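Local coordinates for mRNA export factor (Human herpesvirus 1, PDB 4YXP), which regulates viral gene expression at several levels, inhibiting host splicing, helping to shut off host protein synthesis and exporting viral intronless mRNAs from the nucleus, at the interface of chains A and B. Residues are numbered along the deposited sequence; one frame, centred on the assembly and turned at random. Chains: chain A/B, mRNA export factor.

The interface of chains A and B. Residues chain A 263-265, 267-268; chain B 43, 58-62.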
loop_
_atom_site.group_PDB
_atom_site.type_symbol
_atom_site.label_atom_id
_atom_site.label_comp_id
_atom_site.label_asym_id
_atom_site.label_seq_id
_atom_site.Cartn_x
_atom_site.Cartn_y
_atom_site.Cartn_z
ATOM N N TYR A 263 15.358 -0.252 -7.116
ATOM C CA TYR A 263 15.605 1.152 -6.777
ATOM C C TYR A 263 16.637 1.799 -7.689
ATOM O O TYR A 263 17.703 1.232 -7.934
ATOM C CB TYR A 263 16.071 1.275 -5.322
ATOM C CG TYR A 263 16.422 2.693 -4.908
ATOM C CD1 TYR A 263 15.437 3.579 -4.500
ATOM C CD2 TYR A 263 17.740 3.139 -4.921
ATOM C CE1 TYR A 263 15.750 4.874 -4.121
ATOM C CE2 TYR A 263 18.063 4.434 -4.542
ATOM C CZ TYR A 263 17.062 5.295 -4.143
ATOM O OH TYR A 263 17.367 6.579 -3.761
ATOM N N VAL A 264 16.317 2.994 -8.181
ATOM C CA VAL A 264 17.241 3.759 -9.013
ATOM C C VAL A 264 17.475 5.149 -8.427
ATOM O O VAL A 264 18.591 5.651 -8.469
ATOM C CB VAL A 264 16.733 3.872 -10.469
ATOM C CG1 VAL A 264 17.650 4.770 -11.293
ATOM C CG2 VAL A 264 16.646 2.498 -11.108
ATOM N N HIS A 265 16.428 5.772 -7.893
ATOM C CA HIS A 265 16.523 7.148 -7.402
ATOM C C HIS A 265 15.250 7.544 -6.652
ATOM O O HIS A 265 14.177 7.003 -6.921
ATOM C CB HIS A 265 16.771 8.105 -8.577
ATOM C CG HIS A 265 16.830 9.552 -8.189
ATOM N ND1 HIS A 265 18.019 10.235 -8.045
ATOM C CD2 HIS A 265 15.849 10.447 -7.931
ATOM C CE1 HIS A 265 17.765 11.487 -7.707
ATOM N NE2 HIS A 265 16.456 11.642 -7.629
ATOM N N LYS A 267 15.231 8.582 -2.923
ATOM C CA LYS A 267 15.468 8.762 -1.493
ATOM C C LYS A 267 16.672 9.686 -1.319
ATOM O O LYS A 267 17.625 9.603 -2.087
ATOM C CB LYS A 267 15.717 7.418 -0.802
ATOM C CG LYS A 267 14.477 6.541 -0.623
ATOM C CD LYS A 267 13.464 7.132 0.358
ATOM C CE LYS A 267 14.006 7.177 1.783
ATOM N NZ LYS A 267 13.045 7.818 2.730
ATOM N N TYR A 268 16.635 10.556 -0.315
ATOM C CA TYR A 268 17.691 11.556 -0.153
ATOM C C TYR A 268 18.394 11.496 1.206
ATOM O O TYR A 268 19.619 11.640 1.270
ATOM C CB TYR A 268 17.107 12.953 -0.409
ATOM C CG TYR A 268 16.495 13.038 -1.793
ATOM C CD1 TYR A 268 17.297 13.179 -2.916
ATOM C CD2 TYR A 268 15.124 12.923 -1.978
ATOM C CE1 TYR A 268 16.748 13.230 -4.184
ATOM C CE2 TYR A 268 14.568 12.972 -3.238
ATOM C CZ TYR A 268 15.383 13.120 -4.338
ATOM O OH TYR A 268 14.826 13.166 -5.595
ATOM N N PHE B 43 16.552 9.624 -16.249
ATOM C CA PHE B 43 16.732 11.065 -16.395
ATOM C C PHE B 43 17.014 11.419 -17.849
ATOM O O PHE B 43 16.987 12.589 -18.226
ATOM C CB PHE B 43 17.854 11.565 -15.484
ATOM C CG PHE B 43 17.462 11.630 -14.036
ATOM C CD1 PHE B 43 16.777 12.728 -13.542
ATOM C CD2 PHE B 43 17.767 10.595 -13.174
ATOM C CE1 PHE B 43 16.407 12.795 -12.214
ATOM C CE2 PHE B 43 17.400 10.656 -11.837
ATOM C CZ PHE B 43 16.718 11.755 -11.360
ATOM N N VAL B 58 23.129 11.148 -3.863
ATOM C CA VAL B 58 21.696 10.887 -4.007
ATOM C C VAL B 58 21.074 11.712 -5.134
ATOM O O VAL B 58 19.862 11.660 -5.344
ATOM C CB VAL B 58 20.941 11.142 -2.675
ATOM C CG1 VAL B 58 21.387 10.151 -1.611
ATOM C CG2 VAL B 58 21.138 12.577 -2.193
ATOM N N LEU B 59 21.895 12.463 -5.865
ATOM C CA LEU B 59 21.396 13.255 -6.989
ATOM C C LEU B 59 21.559 12.533 -8.326
ATOM O O LEU B 59 20.921 12.896 -9.314
ATOM C CB LEU B 59 22.107 14.611 -7.051
ATOM C CG LEU B 59 21.696 15.651 -6.004
ATOM C CD1 LEU B 59 22.528 16.915 -6.160
ATOM C CD2 LEU B 59 20.216 15.979 -6.101
ATOM N N ALA B 60 22.413 11.516 -8.361
ATOM C CA ALA B 60 22.627 10.745 -9.582
ATOM C C ALA B 60 21.589 9.634 -9.726
ATOM O O ALA B 60 20.800 9.378 -8.815
ATOM C CB ALA B 60 24.028 10.154 -9.590
ATOM N N GLY B 61 21.590 8.987 -10.887
ATOM C CA GLY B 61 20.838 7.762 -11.073
ATOM C C GLY B 61 21.583 6.620 -10.408
ATOM O O GLY B 61 22.124 5.742 -11.082
ATOM N N GLN B 62 21.613 6.659 -9.076
ATOM C CA GLN B 62 22.384 5.720 -8.251
ATOM C C GLN B 62 22.387 4.284 -8.777
ATOM O O GLN B 62 21.502 3.873 -9.529
ATOM C CB GLN B 62 21.882 5.721 -6.789
ATOM C CG GLN B 62 20.449 6.217 -6.527
ATOM C CD GLN B 62 20.354 7.152 -5.332
ATOM O OE1 GLN B 62 20.136 8.355 -5.488
ATOM N NE2 GLN B 62 20.511 6.604 -4.132
HETATM O O HOH W 1 17.880 9.825 -4.766
#
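A:His265 of the chain A tail reaches into chain B, with the backbone O of B:Ala60 at the edge of its imidazole, B:Phe43 over one face and a water over the other. At the edge, its ND1 donates a hydrogen bond to the backbone O of B:Ala60, 3.0 Å away and nearly straight at the hydrogen (166°). That oxygen lies in the imidazole plane, but the N-H comes in from above the carbonyl plane of B:Ala60, a residue that is itself poorly ordered. On one face, CZ of B:Phe43 stands 3.6 Å above the ring plane of A:His265, over its centre. The two rings are turned almost perpendicular, 83° between planes, an edge-to-face contact with the phenyl supplying the edge. The water over the opposite face bonds to the backbone O of A:Lys267, the backbone O of B:Val58 and OE1 of B:Gln62, tying the chains together. CG anti to the backbone N (chi1 178°) points the imidazole toward B:Ala60 and B:Phe43. At the other ring nitrogen, NE2 makes a weak, bent hydrogen bond to the phenol OH of A:Tyr268, from its own chain.

Beside this, A:Tyr263 meets B:Gln62 edge-on: the amide NE2 lies in the plane of the phenol ring, 3.2 Å from OH of A:Tyr263, a likely hydrogen bond, with the amide plane almost square to the ring. B:Gln62 is poorly ordered, which leaves this detail tentative. The same phenol oxygen accepts the backbone N-H of A:Lys267 at 3.0 Å, a bond within chain A that would help fix the phenol's position. B:Val58 sets its branched end against the backbone of A:Lys267 and A:Tyr268.

In the fold, the chain A residues belong to the tail beyond helix 249-259, within the segment important for homodimerization. The tail lies on chain B against helix 56-59, the loop after it and B:Phe43 from the loop preceding it. The two-fold gives the same contact with the chains exchanged, one part of the intertwined dimer.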